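Local coordinates for Afp2 (Serratia entomophila, PDB 6RBN), which forms part of the contractile sheath around the tube of the anti-feeding prophage, an injection system, and probably drives injection by contracting, at residues 253-258 with 335-340; 261-266 with 285-290; 21-26 with 184-189; 123-128 with 153-158; 290-295 with 307-312. All coordinates share one frame; numbering follows the deposited sequence.

Contact 1 (253-258 with 335-340)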
# COMPACT_ATOMS: atom_id res chain seq x y z
N ARG C 253 -70.64 12.77 46.33
CA ARG C 253 -70.59 14.11 45.77
C ARG C 253 -69.32 14.83 46.20
O ARG C 253 -68.61 15.40 45.36
CB ARG C 253 -71.81 14.94 46.19
CG ARG C 253 -71.77 16.28 45.49
CD ARG C 253 -72.09 16.05 44.04
NE ARG C 253 -71.59 17.08 43.14
CZ ARG C 253 -70.42 16.97 42.53
NH1 ARG C 253 -69.69 15.89 42.71
NH2 ARG C 253 -69.98 17.92 41.72
N ARG C 254 -69.01 14.81 47.50
CA ARG C 254 -67.78 15.41 48.01
C ARG C 254 -66.53 14.68 47.54
O ARG C 254 -65.45 15.27 47.60
CB ARG C 254 -67.78 15.44 49.53
CG ARG C 254 -68.64 16.52 50.13
CD ARG C 254 -68.56 16.47 51.64
NE ARG C 254 -67.19 16.52 52.13
CZ ARG C 254 -66.48 17.64 52.29
NH1 ARG C 254 -67.00 18.81 51.98
NH2 ARG C 254 -65.24 17.57 52.74
N LEU C 255 -66.65 13.43 47.11
CA LEU C 255 -65.50 12.75 46.52
C LEU C 255 -65.13 13.38 45.19
O LEU C 255 -63.95 13.63 44.93
CB LEU C 255 -65.77 11.25 46.38
CG LEU C 255 -64.68 10.24 46.00
CD1 LEU C 255 -64.51 10.03 44.51
CD2 LEU C 255 -63.35 10.68 46.60
N PHE C 256 -66.12 13.65 44.33
CA PHE C 256 -65.77 14.21 43.03
C PHE C 256 -65.36 15.66 43.14
O PHE C 256 -64.51 16.12 42.36
CB PHE C 256 -66.90 14.11 42.00
CG PHE C 256 -67.17 12.72 41.45
CD1 PHE C 256 -66.73 11.57 42.08
CD2 PHE C 256 -67.71 12.60 40.19
CE1 PHE C 256 -66.98 10.33 41.54
CE2 PHE C 256 -67.94 11.36 39.63
CZ PHE C 256 -67.57 10.23 40.30
N ASN C 257 -65.92 16.41 44.10
CA ASN C 257 -65.50 17.79 44.31
C ASN C 257 -64.06 17.86 44.80
O ASN C 257 -63.35 18.83 44.49
CB ASN C 257 -66.42 18.49 45.30
CG ASN C 257 -67.80 18.69 44.75
OD1 ASN C 257 -67.98 18.99 43.58
ND2 ASN C 257 -68.80 18.55 45.61
N ALA C 258 -63.60 16.86 45.54
CA ALA C 258 -62.20 16.81 45.92
C ALA C 258 -61.32 16.44 44.74
O ALA C 258 -60.19 16.92 44.62
CB ALA C 258 -62.00 15.83 47.07
N LEU C 335 -64.54 7.94 36.56
CA LEU C 335 -64.03 7.25 37.74
C LEU C 335 -65.20 6.85 38.64
O LEU C 335 -66.20 7.56 38.70
CB LEU C 335 -63.01 8.13 38.48
CG LEU C 335 -63.34 9.53 39.00
CD1 LEU C 335 -63.72 9.50 40.45
CD2 LEU C 335 -62.17 10.46 38.76
N ALA C 336 -65.05 5.72 39.32
CA ALA C 336 -66.13 5.08 40.06
C ALA C 336 -65.91 5.24 41.56
O ALA C 336 -64.79 5.05 42.04
CB ALA C 336 -66.24 3.61 39.69
N ALA C 337 -66.98 5.55 42.28
CA ALA C 337 -66.92 5.78 43.71
C ALA C 337 -67.57 4.63 44.48
O ALA C 337 -68.29 3.81 43.93
CB ALA C 337 -67.60 7.11 44.06
N VAL C 338 -67.30 4.60 45.78
CA VAL C 338 -67.81 3.57 46.68
C VAL C 338 -69.05 4.09 47.38
O VAL C 338 -69.02 5.17 47.98
CB VAL C 338 -66.74 3.16 47.71
CG1 VAL C 338 -67.28 2.08 48.63
CG2 VAL C 338 -65.48 2.69 47.02
N ARG C 339 -70.14 3.34 47.30
CA ARG C 339 -71.37 3.74 47.98
C ARG C 339 -71.44 3.11 49.37
O ARG C 339 -70.99 1.98 49.56
CB ARG C 339 -72.60 3.32 47.17
CG ARG C 339 -73.11 4.37 46.19
CD ARG C 339 -72.21 4.54 44.98
NE ARG C 339 -72.79 5.44 44.00
CZ ARG C 339 -72.16 5.85 42.90
NH1 ARG C 339 -72.76 6.67 42.06
NH2 ARG C 339 -70.93 5.42 42.65
N PRO C 340 -71.97 3.81 50.36
CA PRO C 340 -72.02 3.27 51.72
C PRO C 340 -73.15 2.26 51.90
O PRO C 340 -74.08 2.17 51.10
CB PRO C 340 -72.25 4.51 52.58
CG PRO C 340 -72.98 5.43 51.70
CD PRO C 340 -72.43 5.21 50.32

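Contact 2 (261-266 with 285-290)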
# COMPACT_ATOMS: atom_id res chain seq x y z
N ARG C 261 -61.26 19.54 42.19
CA ARG C 261 -60.44 20.66 42.63
C ARG C 261 -58.96 20.31 42.61
O ARG C 261 -58.12 21.14 42.23
CB ARG C 261 -60.86 21.12 44.02
CG ARG C 261 -62.20 21.83 44.06
CD ARG C 261 -62.62 22.14 45.48
NE ARG C 261 -61.75 23.14 46.10
CZ ARG C 261 -61.98 24.45 46.06
NH1 ARG C 261 -63.05 24.91 45.43
NH2 ARG C 261 -61.14 25.28 46.64
N ASP C 262 -58.60 19.08 43.00
CA ASP C 262 -57.19 18.72 43.06
C ASP C 262 -56.59 18.44 41.69
O ASP C 262 -55.37 18.56 41.52
CB ASP C 262 -56.98 17.51 43.96
CG ASP C 262 -57.20 17.82 45.42
OD1 ASP C 262 -56.96 18.98 45.81
OD2 ASP C 262 -57.60 16.92 46.17
N ILE C 263 -57.41 18.06 40.70
CA ILE C 263 -56.89 17.93 39.35
C ILE C 263 -56.67 19.30 38.72
O ILE C 263 -55.64 19.54 38.08
CB ILE C 263 -57.81 17.03 38.50
CG1 ILE C 263 -57.65 15.57 38.93
CG2 ILE C 263 -57.51 17.14 37.02
CD1 ILE C 263 -58.56 14.63 38.21
N GLN C 264 -57.60 20.23 38.93
CA GLN C 264 -57.41 21.55 38.35
C GLN C 264 -56.36 22.37 39.10
O GLN C 264 -55.83 23.32 38.53
CB GLN C 264 -58.72 22.34 38.29
CG GLN C 264 -59.24 22.84 39.61
CD GLN C 264 -60.49 23.67 39.46
OE1 GLN C 264 -60.95 23.91 38.34
NE2 GLN C 264 -61.04 24.12 40.57
N LYS C 265 -56.04 22.02 40.35
CA LYS C 265 -54.88 22.62 40.99
C LYS C 265 -53.58 22.12 40.38
O LYS C 265 -52.58 22.84 40.36
CB LYS C 265 -54.90 22.36 42.49
CG LYS C 265 -55.86 23.23 43.27
CD LYS C 265 -55.99 22.79 44.73
CE LYS C 265 -55.01 23.49 45.65
NZ LYS C 265 -53.60 23.02 45.50
N SER C 266 -53.58 20.89 39.87
CA SER C 266 -52.38 20.34 39.26
C SER C 266 -52.24 20.74 37.80
O SER C 266 -51.12 20.83 37.30
CB SER C 266 -52.39 18.81 39.38
OG SER C 266 -51.25 18.26 38.75
N ALA C 285 -50.91 12.06 31.99
CA ALA C 285 -50.09 11.32 32.93
C ALA C 285 -49.98 12.02 34.28
O ALA C 285 -49.63 11.37 35.27
CB ALA C 285 -48.69 11.11 32.36
N ALA C 286 -50.28 13.31 34.33
CA ALA C 286 -50.43 14.00 35.60
C ALA C 286 -51.75 13.65 36.28
O ALA C 286 -51.87 13.82 37.49
CB ALA C 286 -50.35 15.51 35.40
N VAL C 287 -52.73 13.17 35.52
CA VAL C 287 -54.00 12.74 36.09
C VAL C 287 -53.95 11.28 36.49
O VAL C 287 -54.46 10.90 37.55
CB VAL C 287 -55.14 13.03 35.09
CG1 VAL C 287 -56.46 12.63 35.67
CG2 VAL C 287 -55.16 14.49 34.72
N ASP C 288 -53.33 10.43 35.65
CA ASP C 288 -53.17 9.02 35.99
C ASP C 288 -52.28 8.82 37.21
O ASP C 288 -52.45 7.84 37.94
CB ASP C 288 -52.60 8.24 34.81
CG ASP C 288 -53.61 8.01 33.72
OD1 ASP C 288 -54.82 7.93 34.04
OD2 ASP C 288 -53.21 7.87 32.55
N SER C 289 -51.32 9.71 37.43
CA SER C 289 -50.51 9.62 38.64
C SER C 289 -51.32 10.04 39.87
O SER C 289 -51.11 9.49 40.95
CB SER C 289 -49.26 10.48 38.53
OG SER C 289 -49.59 11.86 38.53
N TYR C 290 -52.23 10.99 39.71
CA TYR C 290 -53.09 11.39 40.82
C TYR C 290 -54.13 10.32 41.12
O TYR C 290 -54.35 9.97 42.29
CB TYR C 290 -53.77 12.73 40.52
CG TYR C 290 -54.72 13.16 41.61
CD1 TYR C 290 -54.24 13.65 42.82
CD2 TYR C 290 -56.09 13.08 41.44
CE1 TYR C 290 -55.10 14.04 43.82
CE2 TYR C 290 -56.96 13.46 42.44
CZ TYR C 290 -56.46 13.94 43.62
OH TYR C 290 -57.32 14.33 44.62

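Contact 3 (21-26 with 184-189)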
# COMPACT_ATOMS: atom_id res chain seq x y z
N SER C 21 -56.63 22.94 70.06
CA SER C 21 -55.58 22.67 69.11
C SER C 21 -56.16 22.41 67.72
O SER C 21 -57.21 21.79 67.59
CB SER C 21 -54.75 21.46 69.55
OG SER C 21 -55.53 20.28 69.54
N VAL C 22 -55.47 22.91 66.71
CA VAL C 22 -55.90 22.74 65.32
C VAL C 22 -55.45 21.38 64.82
O VAL C 22 -54.27 21.03 64.91
CB VAL C 22 -55.35 23.87 64.44
CG1 VAL C 22 -55.64 23.61 62.98
CG2 VAL C 22 -55.97 25.18 64.85
N ASN C 23 -56.40 20.61 64.29
CA ASN C 23 -56.15 19.29 63.73
C ASN C 23 -56.85 19.18 62.39
O ASN C 23 -57.64 18.27 62.13
CB ASN C 23 -56.61 18.21 64.70
CG ASN C 23 -55.95 16.88 64.43
OD1 ASN C 23 -55.09 16.77 63.55
ND2 ASN C 23 -56.35 15.86 65.17
N SER C 24 -56.59 20.16 61.52
CA SER C 24 -57.44 20.43 60.37
C SER C 24 -57.26 19.41 59.25
O SER C 24 -56.34 18.60 59.24
CB SER C 24 -57.13 21.82 59.81
OG SER C 24 -55.82 21.86 59.27
N ALA C 25 -58.19 19.48 58.30
CA ALA C 25 -58.11 18.76 57.04
C ALA C 25 -58.22 19.75 55.90
O ALA C 25 -58.94 20.76 55.99
CB ALA C 25 -59.22 17.71 56.93
N ALA C 26 -57.51 19.48 54.81
CA ALA C 26 -57.43 20.42 53.70
C ALA C 26 -58.70 20.48 52.86
O ALA C 26 -58.94 21.48 52.19
CB ALA C 26 -56.24 20.09 52.81
N THR C 184 -64.12 13.45 59.90
CA THR C 184 -64.19 12.37 58.92
C THR C 184 -63.12 12.53 57.85
O THR C 184 -62.47 11.55 57.47
CB THR C 184 -65.58 12.33 58.29
OG1 THR C 184 -66.56 12.20 59.32
CG2 THR C 184 -65.71 11.16 57.33
N ASP C 185 -62.90 13.76 57.37
CA ASP C 185 -61.95 13.98 56.28
C ASP C 185 -60.51 13.78 56.72
O ASP C 185 -59.65 13.44 55.90
CB ASP C 185 -62.11 15.38 55.70
CG ASP C 185 -63.44 15.57 55.01
OD1 ASP C 185 -64.06 14.57 54.62
OD2 ASP C 185 -63.85 16.74 54.83
N ARG C 186 -60.23 13.97 58.01
CA ARG C 186 -58.87 13.78 58.49
C ARG C 186 -58.54 12.30 58.66
O ARG C 186 -57.51 11.83 58.16
CB ARG C 186 -58.67 14.51 59.81
CG ARG C 186 -57.28 14.36 60.35
CD ARG C 186 -57.14 15.07 61.67
NE ARG C 186 -57.99 14.50 62.70
CZ ARG C 186 -59.01 15.13 63.27
NH1 ARG C 186 -59.32 16.37 62.91
NH2 ARG C 186 -59.73 14.53 64.21
N THR C 187 -59.40 11.57 59.36
CA THR C 187 -59.07 10.19 59.71
C THR C 187 -59.47 9.22 58.61
O THR C 187 -58.67 8.36 58.22
CB THR C 187 -59.74 9.81 61.03
OG1 THR C 187 -61.16 9.92 60.89
CG2 THR C 187 -59.29 10.75 62.14
N ARG C 188 -60.69 9.33 58.10
CA ARG C 188 -61.20 8.36 57.14
C ARG C 188 -61.14 8.83 55.69
O ARG C 188 -61.06 7.99 54.79
CB ARG C 188 -62.65 8.00 57.48
CG ARG C 188 -62.80 7.32 58.83
CD ARG C 188 -62.13 5.97 58.85
NE ARG C 188 -62.70 5.05 57.87
CZ ARG C 188 -63.76 4.27 58.10
NH1 ARG C 188 -64.36 4.30 59.28
NH2 ARG C 188 -64.21 3.46 57.15
N GLY C 189 -61.17 10.12 55.44
CA GLY C 189 -61.10 10.65 54.10
C GLY C 189 -62.42 11.26 53.65
O GLY C 189 -63.46 11.15 54.31

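Contact 4 (123-128 with 153-158)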
# COMPACT_ATOMS: atom_id res chain seq x y z
N GLY C 123 -70.36 27.22 38.96
CA GLY C 123 -69.50 26.06 38.99
C GLY C 123 -68.28 26.17 39.89
O GLY C 123 -67.16 25.98 39.42
N TYR C 124 -68.48 26.46 41.17
CA TYR C 124 -67.37 26.71 42.08
C TYR C 124 -67.06 25.55 43.02
O TYR C 124 -66.28 25.74 43.96
CB TYR C 124 -67.62 27.97 42.89
CG TYR C 124 -67.28 29.22 42.14
CD1 TYR C 124 -65.96 29.63 42.02
CD2 TYR C 124 -68.27 30.00 41.56
CE1 TYR C 124 -65.63 30.76 41.33
CE2 TYR C 124 -67.94 31.15 40.87
CZ TYR C 124 -66.62 31.52 40.76
OH TYR C 124 -66.29 32.67 40.07
N ARG C 125 -67.65 24.37 42.79
CA ARG C 125 -67.26 23.10 43.42
C ARG C 125 -67.40 23.12 44.94
O ARG C 125 -66.54 22.63 45.67
CB ARG C 125 -65.82 22.71 43.05
CG ARG C 125 -65.51 22.64 41.58
CD ARG C 125 -66.27 21.56 40.86
NE ARG C 125 -67.49 22.04 40.23
CZ ARG C 125 -68.42 21.24 39.72
NH1 ARG C 125 -68.26 19.93 39.79
NH2 ARG C 125 -69.50 21.75 39.15
N ILE C 126 -68.49 23.70 45.42
CA ILE C 126 -68.73 23.83 46.84
C ILE C 126 -69.82 22.86 47.27
O ILE C 126 -70.48 22.24 46.45
CB ILE C 126 -69.04 25.30 47.23
CG1 ILE C 126 -70.00 25.95 46.22
CG2 ILE C 126 -67.77 26.11 47.33
CD1 ILE C 126 -71.46 25.80 46.51
N PHE C 127 -70.01 22.73 48.58
CA PHE C 127 -71.07 21.89 49.13
C PHE C 127 -71.74 22.66 50.26
O PHE C 127 -71.06 23.11 51.19
CB PHE C 127 -70.51 20.56 49.64
CG PHE C 127 -71.57 19.58 50.03
CD1 PHE C 127 -72.25 18.85 49.07
CD2 PHE C 127 -71.90 19.38 51.36
CE1 PHE C 127 -73.23 17.95 49.42
CE2 PHE C 127 -72.88 18.48 51.72
CZ PHE C 127 -73.54 17.77 50.74
N GLY C 128 -73.05 22.81 50.17
CA GLY C 128 -73.78 23.60 51.14
C GLY C 128 -74.34 22.77 52.29
O GLY C 128 -74.73 21.62 52.12
N SER C 153 -80.65 21.11 44.16
CA SER C 153 -79.31 20.86 43.66
C SER C 153 -78.68 19.69 44.41
O SER C 153 -78.98 19.47 45.59
CB SER C 153 -78.45 22.10 43.82
OG SER C 153 -78.23 22.37 45.19
N PRO C 154 -77.78 18.94 43.77
CA PRO C 154 -77.06 17.87 44.46
C PRO C 154 -75.90 18.33 45.33
O PRO C 154 -75.08 17.49 45.70
CB PRO C 154 -76.55 17.01 43.30
CG PRO C 154 -76.39 17.95 42.19
CD PRO C 154 -77.52 18.93 42.32
N PHE C 155 -75.79 19.62 45.63
CA PHE C 155 -74.66 20.18 46.35
C PHE C 155 -75.02 20.60 47.77
O PHE C 155 -74.29 21.39 48.38
CB PHE C 155 -74.11 21.37 45.58
CG PHE C 155 -73.48 21.02 44.27
CD1 PHE C 155 -72.15 20.69 44.19
CD2 PHE C 155 -74.24 21.00 43.11
CE1 PHE C 155 -71.57 20.38 42.99
CE2 PHE C 155 -73.66 20.68 41.90
CZ PHE C 155 -72.33 20.36 41.84
N GLY C 156 -76.13 20.09 48.31
CA GLY C 156 -76.58 20.54 49.61
C GLY C 156 -77.24 19.42 50.40
O GLY C 156 -77.67 18.41 49.86
N ALA C 157 -77.30 19.65 51.71
CA ALA C 157 -78.04 18.80 52.64
C ALA C 157 -78.53 19.68 53.78
O ALA C 157 -78.03 20.78 53.99
CB ALA C 157 -77.19 17.64 53.15
N VAL C 158 -79.52 19.18 54.53
CA VAL C 158 -80.34 20.05 55.37
C VAL C 158 -80.02 19.91 56.86
O VAL C 158 -79.88 20.92 57.53
CB VAL C 158 -81.83 19.80 55.08
CG1 VAL C 158 -82.70 20.69 55.94
CG2 VAL C 158 -82.10 20.08 53.64

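Contact 5 (290-295 with 307-312)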
# COMPACT_ATOMS: atom_id res chain seq x y z
N TYR C 290 -52.23 10.99 39.71
CA TYR C 290 -53.09 11.39 40.82
C TYR C 290 -54.13 10.32 41.12
O TYR C 290 -54.35 9.97 42.29
CB TYR C 290 -53.77 12.73 40.52
CG TYR C 290 -54.72 13.16 41.61
CD1 TYR C 290 -54.24 13.65 42.82
CD2 TYR C 290 -56.09 13.08 41.44
CE1 TYR C 290 -55.10 14.04 43.82
CE2 TYR C 290 -56.96 13.46 42.44
CZ TYR C 290 -56.46 13.94 43.62
OH TYR C 290 -57.32 14.33 44.62
N LEU C 291 -54.78 9.80 40.09
CA LEU C 291 -55.85 8.84 40.30
C LEU C 291 -55.35 7.46 40.71
O LEU C 291 -56.13 6.67 41.24
CB LEU C 291 -56.72 8.72 39.05
CG LEU C 291 -57.55 9.94 38.70
CD1 LEU C 291 -58.27 9.74 37.39
CD2 LEU C 291 -58.55 10.23 39.81
N HIS C 292 -54.07 7.14 40.46
CA HIS C 292 -53.56 5.86 40.93
C HIS C 292 -53.27 5.89 42.42
O HIS C 292 -53.53 4.91 43.12
CB HIS C 292 -52.29 5.47 40.18
CG HIS C 292 -51.83 4.08 40.45
ND1 HIS C 292 -52.34 2.98 39.80
CD2 HIS C 292 -50.93 3.60 41.35
CE1 HIS C 292 -51.76 1.89 40.25
NE2 HIS C 292 -50.90 2.23 41.19
N SER C 293 -52.71 7.00 42.91
CA SER C 293 -52.47 7.13 44.34
C SER C 293 -53.76 7.29 45.11
O SER C 293 -53.83 6.94 46.29
CB SER C 293 -51.55 8.33 44.60
OG SER C 293 -52.23 9.54 44.33
N LEU C 294 -54.79 7.82 44.47
CA LEU C 294 -56.11 7.90 45.08
C LEU C 294 -56.81 6.55 45.08
O LEU C 294 -57.57 6.25 46.01
CB LEU C 294 -56.95 8.94 44.34
CG LEU C 294 -58.30 9.31 44.91
CD1 LEU C 294 -58.13 10.03 46.22
CD2 LEU C 294 -59.03 10.17 43.92
N TRP C 295 -56.57 5.73 44.06
CA TRP C 295 -57.18 4.41 44.00
C TRP C 295 -56.57 3.47 45.03
O TRP C 295 -57.28 2.66 45.64
CB TRP C 295 -57.03 3.82 42.61
CG TRP C 295 -57.46 2.39 42.51
CD1 TRP C 295 -58.71 1.91 42.72
CD2 TRP C 295 -56.64 1.28 42.17
NE1 TRP C 295 -58.73 0.55 42.53
CE2 TRP C 295 -57.47 0.14 42.19
CE3 TRP C 295 -55.29 1.12 41.84
CZ2 TRP C 295 -56.99 -1.13 41.91
CZ3 TRP C 295 -54.82 -0.14 41.56
CH2 TRP C 295 -55.66 -1.25 41.59
N ASP C 307 -61.08 -0.86 35.86
CA ASP C 307 -62.44 -0.65 36.35
C ASP C 307 -62.55 0.52 37.31
O ASP C 307 -63.66 0.84 37.74
CB ASP C 307 -62.95 -1.91 37.05
CG ASP C 307 -63.19 -3.06 36.10
OD1 ASP C 307 -63.50 -2.81 34.91
OD2 ASP C 307 -63.09 -4.22 36.54
N ALA C 308 -61.44 1.16 37.67
CA ALA C 308 -61.44 2.24 38.64
C ALA C 308 -61.47 3.62 38.00
O ALA C 308 -62.25 4.47 38.44
CB ALA C 308 -60.23 2.11 39.56
N TRP C 309 -60.64 3.86 36.99
CA TRP C 309 -60.68 5.13 36.29
C TRP C 309 -60.25 4.93 34.85
O TRP C 309 -59.61 3.93 34.50
CB TRP C 309 -59.80 6.20 36.96
CG TRP C 309 -58.33 6.02 36.74
CD1 TRP C 309 -57.57 6.61 35.77
CD2 TRP C 309 -57.44 5.18 37.48
NE1 TRP C 309 -56.27 6.20 35.87
CE2 TRP C 309 -56.16 5.32 36.91
CE3 TRP C 309 -57.60 4.33 38.57
CZ2 TRP C 309 -55.05 4.64 37.40
CZ3 TRP C 309 -56.50 3.65 39.05
CH2 TRP C 309 -55.24 3.81 38.47
N PHE C 310 -60.60 5.90 34.00
CA PHE C 310 -60.00 6.02 32.68
C PHE C 310 -59.77 7.50 32.39
O PHE C 310 -60.55 8.35 32.80
CB PHE C 310 -60.85 5.38 31.56
CG PHE C 310 -62.17 6.06 31.30
CD1 PHE C 310 -63.30 5.69 32.01
CD2 PHE C 310 -62.30 7.03 30.31
CE1 PHE C 310 -64.51 6.30 31.76
CE2 PHE C 310 -63.50 7.64 30.07
CZ PHE C 310 -64.61 7.27 30.80
N VAL C 311 -58.68 7.78 31.68
CA VAL C 311 -58.35 9.12 31.21
C VAL C 311 -58.02 9.00 29.73
O VAL C 311 -57.24 8.13 29.34
CB VAL C 311 -57.16 9.73 31.98
CG1 VAL C 311 -56.79 11.08 31.41
CG2 VAL C 311 -57.47 9.85 33.45
N GLN C 312 -58.61 9.86 28.90
CA GLN C 312 -58.31 9.83 27.48
C GLN C 312 -58.37 11.21 26.86
O GLN C 312 -59.21 12.04 27.23
CB GLN C 312 -59.24 8.86 26.75
CG GLN C 312 -60.71 9.14 26.90
CD GLN C 312 -61.55 8.04 26.30
OE1 GLN C 312 -61.02 7.11 25.70
NE2 GLN C 312 -62.85 8.12 26.49

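Contact 1 (253-258 with 335-340)
Apolar packing carries this contact, and two neighbouring residues of helix 250-267 supply its helical side. Phe256 leans out with CG beside its backbone N (chi1 -73°), which sends the tip of the ring toward the end of strand 328-335. There it meets Leu335 tip to tip, Phe256 CE1 lying 3.5 Å from Leu335 CD1. The same ring atom also reaches the methyl of Ala337, in the loop that follows, with Phe256 CE1 4.1 Å from Ala337 CB. Leu255 is set differently, CG anti to its backbone N (chi1 -170°), and it crosses Leu335 obliquely. Leu255 CD1 does the touching, 4.2 Å from Leu335 CD1 and 4.3 Å from Ala337 CB. Leu335 holds CG in the crowded position between N and carbonyl carbon (chi1 58°), and its CD1 thereby serves both helix residues.

One polar atom enters this apolar patch: Leu335 O approaches the ring obliquely, 3.4 Å from Phe256 CZ. Within the loop, Arg339 folds back so that Arg339 NH2 makes a weak hydrogen bond of 3.3 Å to Ala337 O, which sits at the guanidinium edge.

Outside the two segments, Trp247 meets the same Phe256 ring nearly perpendicularly, and Gln447 of a neighbouring Afp3 chain packs on it. The arrangement is helix-to-loop core packing in the tail sheath C-terminal domain, where the chain leaving strand 328-335 runs past helix 250-267 before strand 344-347.

Contact 2 (261-266 with 285-290)
The ring of Tyr290 is met obliquely by two side chains of helix 250-267, Asp262 at its hydroxyl end and Ile263 nearer its root. At the phenol end, Asp262 CB comes within 3.6 Å of Tyr290 CZ, while Asp262 OD2 stands 3.0 Å from Tyr290 OH. The carboxylate plane is turned 71° from the ring plane, so the two flat groups cross instead of lying one on the other. Closer to the backbone, Ile263 CG1 lies 3.9 Å from Tyr290 CD2. Tyr290 gets there by an extended start, CG anti to the backbone N (chi1 177°), which carries the ring across to helix 250-267.

The two helices make a hairpin in the tail sheath C-terminal domain, with the short strand 273-274 in the connection. Their segment axes approach to 10.4 Å and their directions differ by 139°, antiparallel in sense but well splayed.

Further along, Ile263 and Val287 cross at about a right angle, and a single methyl of each does the touching: Ile263 CD1 is 3.9 Å from Val287 CG1. Ile263 reaches it with CD1 extended along its own chain, CG1 being anti to the carbonyl carbon. At the end nearer the connection the packing is thinner, Ser266 OG passing 4.4 Å from Ala286 CB. Outside the pair, Ile263 also packs on Phe445 of an Afp3 chain, and Ala285 on Gln147 of an Afp1 chain.

Contact 3 (21-26 with 184-189)
Thr184 O is the best-held polar atom here, gripped by two backbone donors: Arg188 N at 2.9 Å and Gly189 N at 2.8 Å. Together they close the end of helix 173-187, and the chain then turns away at Gly189, whose phi is 111°. Across the contact, one hydrogen bond joins the segments. Arg186 NH1 donates to Asn23 O over 2.7 Å, arriving in the carbonyl plane but noticeably bent, with an N-H...O angle of 135°.

Arg186 starts out extended, CG anti to the backbone N, and then bends at chi3 (64°) so that its guanidinium turns over the Asn23 side chain. Amide and guanidinium planes lie nearly flat on each other. Asn23 ND2 sits over the centre of the guanidinium, 3.3 Å from Arg186 CZ; this is a stack of two planar groups, since ND2 and the guanidinium nitrogens are all donors. The amide oxygen points the other way along the arginine, Asn23 OD1 being 3.3 Å from Arg186 CD. Beside the stack, the methyl of Ala25 rests on the helix, with Ala25 CB 3.9 Å from Asp185 CB.

The carboxylate of Asp185 turns elsewhere, making a salt bridge with Arg254. In this surface contact the loop between strands 10-13 and 30-34 crosses the C-terminal end of helix 173-187, a helix of the tail sheath subtilisin-like domain, through a stacked amide-guanidinium pair.

Contact 4 (123-128 with 153-158)
In the close-packed part, two backbones run side by side as parallel strands, with Gly128 bridged to Gly156 and their CA atoms 4.4 Å apart. Gly128 takes part in both interstrand bonds. Gly128 N donates to Phe155 O over 2.6 Å, nearly straight at 168° and almost along the C=O axis. Gly128 O accepts from Ala157 N at 3.3 Å, a more bent bond of 145° whose donor stands above the carbonyl plane. The same carbonyl receives a CH contact, Gly156 CA lying 3.3 Å from Gly128 O. Over the strand pair lies the Phe127 ring, CG anti to the backbone N, with Phe155 O and Gly156 CA against one face; Phe127 CD1 is 3.3 Å from Phe155 O. At the ring's far end, Phe127 CZ comes 4.4 Å from Ala157 CB. The buried Phe155 ring, from the residue just before strand 156-157, belongs to this tight part too and meets Ile126 O obliquely, Phe155 CD1 lying 3.2 Å from Ile126 O.

The looser side is that of the partly exposed Arg125, where Arg125 NH2 stands 4.1 Å from Phe155 CZ with the guanidinium and ring planes 75° apart. This arginine has its charge partners elsewhere: NH1 bridges to Glu260 and to Glu14 of a neighbouring Afp3 chain.

Phe116 and Val120 of helix 112-122 pack on Phe155, while Ile250 of helix 250-267 touches Phe127 and Ala157. Strand 127-129 stands between strands 102-105 and 156-157, the last at the sheet's border within this chain, closing a beta-alpha-beta unit through helix 143-146.

Contact 5 (290-295 with 307-312)
Trp309 projects from its strand into the flank of helix 277-295, and the other side chains are best placed by reference to its indole. Its CG occupies the crowded position between N and carbonyl carbon (chi1 75°). Leu291 lies over one face in a CH-pi contact, with Leu291 CB 3.8 Å from the centroid of the Trp309 five-membered ring and only 5° off its normal. The leucine then runs past in the opposite sense, bringing Leu291 CD1 to 3.6 Å from Trp309 CD1 and 4.0 Å from Val311 CG2.

At the indole's far end, His292 comes rim to rim, with His292 ND1 3.3 Å from Trp309 CH2 and the ring planes steeply inclined at 77°. The side chain of Trp295 runs roughly at right angles to that of Trp309, the two rings obliquely inclined, with Trp295 CB 3.6 Å from Trp309 CZ3. These three rings form an aromatic cluster between the end of helix 277-295 and the strand 309-312, which runs antiparallel to it; the strand pairs with 328-335 in the small sheet of the tail sheath C-terminal domain. Both indole N-H groups are engaged elsewhere, that of Trp309 with Asp288 and that of Trp295 with the backbone O of Gly302.

Ala308, just ahead of the strand, completes the packing by placing its methyl over a face of Trp295. There Ala308 CB is 3.9 Å from the centroid of the Trp295 five-membered ring, a second CH-pi contact, and 3.5 Å from Trp295 CD1.

Overall arrangement
Contacts 1, 2 and 5 gather in the C-terminal domain, with centres about 10 to 16 Å apart. Contacts 1 and 2 share helix 250-267, contacts 2 and 5 share helix 277-295 and Tyr290, and both 2 and 5 are nested along the chain within the loop closed by contact 1. Contact 4, in the subtilisin-like domain, lies inside the loop closed by contact 3, and both precede the others. Helix 250-267 joins the groups: Arg254 bridges to Asp185 of contact 3, and Arg253 packs on Phe155 of contact 4. The C-terminal domain is thus tied to the mixed-sheet region through helix 250-267.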